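Udp-n-acetylglucosamine pyrophosphorylase (Trypanosoma brucei, PDB 4BQH) probably catalyses the transfer of a uridylyl group from UTP to N-acetylglucosamine 1-phosphate, yielding UDP-N-acetylglucosamine and diphosphate. Local coordinates at residues 41-46 with 230-234; 45-51 with 210-214. The contacts are given in a common frame with arbitrary orientation. Numbering follows the deposited sequence.

Interaction 1 (41-46 with 230-234)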
loop_
_atom_site.group_PDB
_atom_site.type_symbol
_atom_site.label_atom_id
_atom_site.label_comp_id
_atom_site.label_asym_id
_atom_site.label_seq_id
_atom_site.Cartn_x
_atom_site.Cartn_y
_atom_site.Cartn_z
ATOM N N GLN A 41 26.145 3.253 -1.552
ATOM C CA GLN A 41 24.873 3.741 -2.107
ATOM C C GLN A 41 24.436 2.900 -3.296
ATOM O O GLN A 41 23.309 2.424 -3.325
ATOM C CB GLN A 41 24.953 5.207 -2.497
ATOM C CG GLN A 41 23.634 5.740 -3.060
ATOM C CD GLN A 41 23.764 7.123 -3.683
ATOM O OE1 GLN A 41 24.854 7.532 -4.088
ATOM N NE2 GLN A 41 22.640 7.851 -3.768
ATOM N N ILE A 42 25.320 2.711 -4.262
ATOM C CA ILE A 42 24.949 1.980 -5.481
ATOM C C ILE A 42 24.626 0.515 -5.151
ATOM O O ILE A 42 23.713 -0.066 -5.738
ATOM C CB ILE A 42 26.033 2.103 -6.567
ATOM C CG1 ILE A 42 26.167 3.558 -7.032
ATOM C CG2 ILE A 42 25.765 1.185 -7.757
ATOM C CD1 ILE A 42 27.462 3.816 -7.781
ATOM N N THR A 43 25.341 -0.043 -4.176
ATOM C CA THR A 43 25.112 -1.423 -3.700
ATOM C C THR A 43 23.812 -1.623 -2.909
ATOM O O THR A 43 23.031 -2.540 -3.200
ATOM C CB THR A 43 26.330 -1.918 -2.862
ATOM O OG1 THR A 43 27.512 -1.845 -3.671
ATOM C CG2 THR A 43 26.139 -3.348 -2.413
ATOM N N ASN A 44 23.583 -0.770 -1.914
ATOM C CA ASN A 44 22.522 -0.954 -0.932
ATOM C C ASN A 44 21.259 -0.166 -1.201
ATOM O O ASN A 44 20.191 -0.552 -0.711
ATOM C CB ASN A 44 23.023 -0.593 0.460
ATOM C CG ASN A 44 24.257 -1.374 0.838
ATOM O OD1 ASN A 44 24.437 -2.517 0.401
ATOM N ND2 ASN A 44 25.128 -0.757 1.625
ATOM N N GLU A 45 21.382 0.945 -1.929
ATOM C CA GLU A 45 20.218 1.816 -2.173
ATOM C C GLU A 45 19.762 1.769 -3.618
ATOM O O GLU A 45 18.628 2.153 -3.898
ATOM C CB GLU A 45 20.520 3.275 -1.819
ATOM C CG GLU A 45 20.894 3.474 -0.363
ATOM C CD GLU A 45 21.163 4.936 -0.068
ATOM O OE1 GLU A 45 20.270 5.777 -0.314
ATOM O OE2 GLU A 45 22.269 5.248 0.396
ATOM N N LEU A 46 20.654 1.378 -4.526
ATOM C CA LEU A 46 20.292 1.204 -5.948
ATOM C C LEU A 46 20.564 -0.221 -6.442
ATOM O O LEU A 46 20.919 -0.436 -7.607
ATOM C CB LEU A 46 21.004 2.233 -6.849
ATOM C CG LEU A 46 20.475 3.654 -6.600
ATOM C CD1 LEU A 46 21.500 4.377 -5.765
ATOM C CD2 LEU A 46 20.192 4.387 -7.910
ATOM N N ARG A 230 28.111 10.713 -3.403
ATOM C CA ARG A 230 26.683 10.371 -3.440
ATOM C C ARG A 230 26.018 10.878 -4.703
ATOM O O ARG A 230 26.138 12.058 -5.040
ATOM C CB ARG A 230 25.964 10.934 -2.211
ATOM C CG ARG A 230 24.523 10.452 -2.072
ATOM C CD ARG A 230 23.945 10.748 -0.696
ATOM N NE ARG A 230 22.588 10.188 -0.585
ATOM C CZ ARG A 230 22.334 8.909 -0.309
ATOM N NH1 ARG A 230 23.337 8.052 -0.137
ATOM N NH2 ARG A 230 21.079 8.491 -0.222
ATOM N N ILE A 231 25.323 9.983 -5.406
ATOM C CA ILE A 231 24.529 10.413 -6.547
ATOM C C ILE A 231 23.161 10.881 -6.093
ATOM O O ILE A 231 22.642 10.454 -5.066
ATOM C CB ILE A 231 24.373 9.328 -7.640
ATOM C CG1 ILE A 231 23.433 8.219 -7.203
ATOM C CG2 ILE A 231 25.715 8.783 -8.100
ATOM C CD1 ILE A 231 22.854 7.466 -8.392
ATOM N N CYS A 232 22.597 11.795 -6.866
ATOM C CA CYS A 232 21.252 12.237 -6.653
ATOM C C CYS A 232 20.335 11.067 -7.029
ATOM O O CYS A 232 20.424 10.519 -8.124
ATOM C CB CYS A 232 20.950 13.432 -7.548
ATOM S SG CYS A 232 19.414 14.165 -7.004
ATOM N N ALA A 233 19.498 10.664 -6.085
ATOM C CA ALA A 233 18.505 9.598 -6.322
ATOM C C ALA A 233 17.306 9.849 -5.424
ATOM O O ALA A 233 17.394 10.555 -4.404
ATOM C CB ALA A 233 19.104 8.200 -6.090
ATOM N N ALA A 234 16.160 9.310 -5.826
ATOM C CA ALA A 234 14.907 9.639 -5.144
ATOM C C ALA A 234 14.043 8.399 -5.114
ATOM O O ALA A 234 14.259 7.500 -5.919
ATOM C CB ALA A 234 14.199 10.754 -5.886
#

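Interaction 2 (45-51 with 210-214). With 9VU ((3S)-3-[2-(1,3-benzodioxol-5-yl)-2-oxidanylidene-ethyl]-4-bromanyl-5-methyl-3-oxidanyl-1H-indol-2-one), chain C.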
loop_
_atom_site.group_PDB
_atom_site.type_symbol
_atom_site.label_atom_id
_atom_site.label_comp_id
_atom_site.label_asym_id
_atom_site.label_seq_id
_atom_site.Cartn_x
_atom_site.Cartn_y
_atom_site.Cartn_z
ATOM N N GLU A 45 21.382 0.945 -1.929
ATOM C CA GLU A 45 20.218 1.816 -2.173
ATOM C C GLU A 45 19.762 1.769 -3.618
ATOM O O GLU A 45 18.628 2.153 -3.898
ATOM C CB GLU A 45 20.520 3.275 -1.819
ATOM C CG GLU A 45 20.894 3.474 -0.363
ATOM C CD GLU A 45 21.163 4.936 -0.068
ATOM O OE1 GLU A 45 20.270 5.777 -0.314
ATOM O OE2 GLU A 45 22.269 5.248 0.396
ATOM N N LEU A 46 20.654 1.378 -4.526
ATOM C CA LEU A 46 20.292 1.204 -5.948
ATOM C C LEU A 46 20.564 -0.221 -6.442
ATOM O O LEU A 46 20.919 -0.436 -7.607
ATOM C CB LEU A 46 21.004 2.233 -6.849
ATOM C CG LEU A 46 20.475 3.654 -6.600
ATOM C CD1 LEU A 46 21.500 4.377 -5.765
ATOM C CD2 LEU A 46 20.192 4.387 -7.910
ATOM N N ALA A 47 20.422 -1.184 -5.537
ATOM C CA ALA A 47 20.633 -2.590 -5.881
ATOM C C ALA A 47 19.798 -2.961 -7.111
ATOM O O ALA A 47 18.615 -2.599 -7.202
ATOM C CB ALA A 47 20.273 -3.480 -4.695
ATOM N N GLY A 48 20.422 -3.640 -8.063
ATOM C CA GLY A 48 19.715 -4.172 -9.216
ATOM C C GLY A 48 19.446 -3.185 -10.339
ATOM O O GLY A 48 19.150 -3.609 -11.457
ATOM N N VAL A 49 19.583 -1.873 -10.061
ATOM C CA VAL A 49 19.327 -0.837 -11.075
ATOM C C VAL A 49 20.259 -1.013 -12.267
ATOM O O VAL A 49 21.488 -1.133 -12.113
ATOM C CB VAL A 49 19.491 0.593 -10.493
ATOM C CG1 VAL A 49 19.594 1.645 -11.607
ATOM C CG2 VAL A 49 18.364 0.911 -9.503
ATOM N N ASP A 50 19.665 -1.018 -13.457
ATOM C CA ASP A 50 20.404 -1.172 -14.701
ATOM C C ASP A 50 20.613 0.229 -15.282
ATOM O O ASP A 50 19.688 0.846 -15.799
ATOM C CB ASP A 50 19.588 -2.078 -15.641
ATOM C CG ASP A 50 20.259 -2.338 -16.989
ATOM O OD1 ASP A 50 21.098 -1.562 -17.463
ATOM O OD2 ASP A 50 19.889 -3.350 -17.604
ATOM N N PHE A 51 21.833 0.746 -15.139
ATOM C CA PHE A 51 22.103 2.142 -15.492
ATOM C C PHE A 51 21.937 2.413 -16.979
ATOM O O PHE A 51 21.382 3.446 -17.356
ATOM C CB PHE A 51 23.479 2.589 -14.942
ATOM C CG PHE A 51 23.491 2.751 -13.451
ATOM C CD1 PHE A 51 23.017 3.928 -12.863
ATOM C CD2 PHE A 51 23.933 1.724 -12.618
ATOM C CE1 PHE A 51 22.992 4.066 -11.483
ATOM C CE2 PHE A 51 23.917 1.861 -11.237
ATOM C CZ PHE A 51 23.458 3.032 -10.664
ATOM N N GLN A 210 13.609 -1.658 -1.290
ATOM C CA GLN A 210 13.428 -1.183 -2.655
ATOM C C GLN A 210 14.679 -0.446 -3.070
ATOM O O GLN A 210 15.547 -0.125 -2.228
ATOM C CB GLN A 210 12.225 -0.226 -2.736
ATOM C CG GLN A 210 12.340 1.026 -1.878
ATOM C CD GLN A 210 10.997 1.692 -1.746
ATOM O OE1 GLN A 210 10.532 2.365 -2.678
ATOM N NE2 GLN A 210 10.316 1.425 -0.634
ATOM N N SER A 211 14.742 -0.136 -4.355
ATOM C CA SER A 211 15.802 0.713 -4.884
ATOM C C SER A 211 15.302 2.104 -5.207
ATOM O O SER A 211 14.176 2.295 -5.649
ATOM C CB SER A 211 16.424 0.056 -6.106
ATOM O OG SER A 211 17.082 -1.132 -5.660
ATOM N N SER A 212 16.160 3.087 -4.981
ATOM C CA SER A 212 15.888 4.439 -5.416
ATOM C C SER A 212 16.232 4.565 -6.910
ATOM O O SER A 212 16.789 3.646 -7.527
ATOM C CB SER A 212 16.704 5.411 -4.583
ATOM O OG SER A 212 18.093 5.146 -4.742
ATOM N N VAL A 213 15.876 5.701 -7.506
ATOM C CA VAL A 213 16.070 5.914 -8.943
ATOM C C VAL A 213 16.930 7.177 -9.108
ATOM O O VAL A 213 16.652 8.190 -8.459
ATOM C CB VAL A 213 14.706 6.119 -9.638
ATOM C CG1 VAL A 213 14.881 6.485 -11.112
ATOM C CG2 VAL A 213 13.890 4.827 -9.552
ATOM N N PRO A 214 17.976 7.121 -9.948
ATOM C CA PRO A 214 18.842 8.342 -10.096
ATOM C C PRO A 214 18.087 9.557 -10.646
ATOM O O PRO A 214 17.045 9.388 -11.327
ATOM C CB PRO A 214 19.879 7.915 -11.133
ATOM C CG PRO A 214 19.865 6.409 -11.113
ATOM C CD PRO A 214 18.439 6.017 -10.804
HETATM O OAN 9VU C . 16.847 -1.119 -13.663
HETATM C CAH 9VU C . 16.189 -2.114 -13.301
HETATM N NAG 9VU C . 16.735 -3.226 -12.801
HETATM C CAC 9VU C . 15.743 -4.122 -12.543
HETATM C CAB 9VU C . 15.845 -5.365 -12.061
HETATM C CAA 9VU C . 14.733 -6.201 -11.872
HETATM C CAF 9VU C . 13.476 -5.696 -12.225
HETATM C CAJ 9VU C . 12.307 -6.514 -12.055
HETATM C CAE 9VU C . 13.420 -4.379 -12.732
HETATM BR BRA 9VU C . 11.689 -3.709 -13.137
HETATM C CAD 9VU C . 14.531 -3.605 -12.887
HETATM C CAI 9VU C . 14.780 -2.280 -13.393
HETATM O OAL 9VU C . 14.468 -2.225 -14.788
HETATM C CAM 9VU C . 13.932 -1.143 -12.762
HETATM C CAO 9VU C . 14.262 -0.874 -11.279
HETATM O OAP 9VU C . 15.255 -1.436 -10.793
HETATM C CAQ 9VU C . 13.439 0.046 -10.564
HETATM C CAV 9VU C . 12.191 0.466 -11.030
HETATM C CAU 9VU C . 11.438 1.344 -10.344
HETATM O OAY 9VU C . 10.204 1.838 -10.655
HETATM C CAX 9VU C . 10.079 3.012 -9.805
HETATM O OAW 9VU C . 10.888 2.684 -8.669
HETATM C CAT 9VU C . 11.836 1.834 -9.169
HETATM C CAS 9VU C . 13.017 1.465 -8.647
HETATM C CAR 9VU C . 13.835 0.560 -9.322
HETATM O O HOH W 1 19.817 6.607 -2.882
HETATM O O HOH W 2 16.619 2.548 -1.314
HETATM O O HOH W 3 18.455 -1.037 -3.087
#

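Interaction 1 (41-46 with 230-234)
Gln41, in the last turn of helix 32-44, points its fully extended side chain at strand 230-234 and reads one residue of its backbone. Its carboxamide accepts from Ile231 N through OE1 (2.8 Å) and donates to Ile231 O through NE2 (2.9 Å), so both main-chain groups of Ile231 are paired by a single side chain. The side chain of Ile42 packs on Cys11 of helix 7-15 and Ile23 of helix 21-29. Four residues after Gln41, Glu45 meets the guanidinium of Arg230 end-on in a two-pronged salt bridge, with OE1 2.8 Å from NH2 and OE2 3.0 Å from NH1, while Gln41 NE2 lies over one face of that guanidinium. Leu46 closes the contact with apolar packing: its CD2 is 4.1 Å from Ile231 CD1 and 4.4 Å from Ala233 CB. The paired, directional polar bonds are consistent with a well-defined placement of the helix end against the strand, with Leu46 adding a small apolar contact beside them.

Interaction 2 (45-51 with 210-214)
The chain leaves helix 32-44 and makes a type II beta turn from Leu46 to Val49, closed by Val49 N to Leu46 O at 3.1 Å, with Gly48 at the third position, where phi is positive. The two backbones approach most closely at Leu46 and Ser211, whose CA atoms are 4.6 Å apart. Glu45 O accepts from Ser212 N (2.9 Å) and also receives a CA-H...O contact from Ser211 CA at 3.3 Å. Farther along, the Ser211 hydroxyl donates from OG to Ala47 O at 2.6 Å, tying the turn to the loop that precedes strand 213-214. Water 3 extends this link, accepting from Ala47 N and donating to Ser211 OG and Gln210 O; water 1 joins Ser212 OG to Glu45 OE1, which is also salt-bridged to Arg230.

Two apolar contacts centre on Pro214: Leu46 CD2 packs on its CD (3.8 Å) and Phe51 CE1 reaches its CG (3.9 Å). Val49 CG2 lies 3.7 Å from Ser212 O. The turn and 210-214 form part of the pocket of the allosteric inhibitor 9VU: its NAG donates to Gly48 O and its OAN accepts from Asp50 N, both at 2.8 Å, while its CAS approaches Ser211 O (3.3 Å) and Val213 CG2 (3.6 Å).

Asp50 N-caps helix 51-64 through OD1 and His53 N. Arg14 NH2 of helix 7-15 hydrogen-bonds to Leu46 O and Val49 O, and Phe51 packs on that helix and on Ile42 of helix 32-44, so the linker joins three helices to strand 213-214 and its neighbour 230-234.

The two contacts lie 7 Å apart between centres and share Glu45 and Leu46. The Glu45 carboxylate bridges to Arg230 in interaction 1 and, through water 1, also reaches Ser212 OG, while its carbonyl accepts from Ser212 N in interaction 2; Leu46 packs against both second segments. These are themselves neighbours in a small antiparallel sheet, where Ala234 O and Val213 N, 2.9 Å apart, probably form a hydrogen bond, and Cys232 is disulfide-bonded to Cys215. Interaction 2 supplies two hydrogen bonds to 9VU, whereas interaction 1 does not line the pocket closely, the Leu46 side chain being about 8 Å from 9VU; Glu45 and Leu46 lead into the turn whose Gly48 and Asp50 bind the inhibitor.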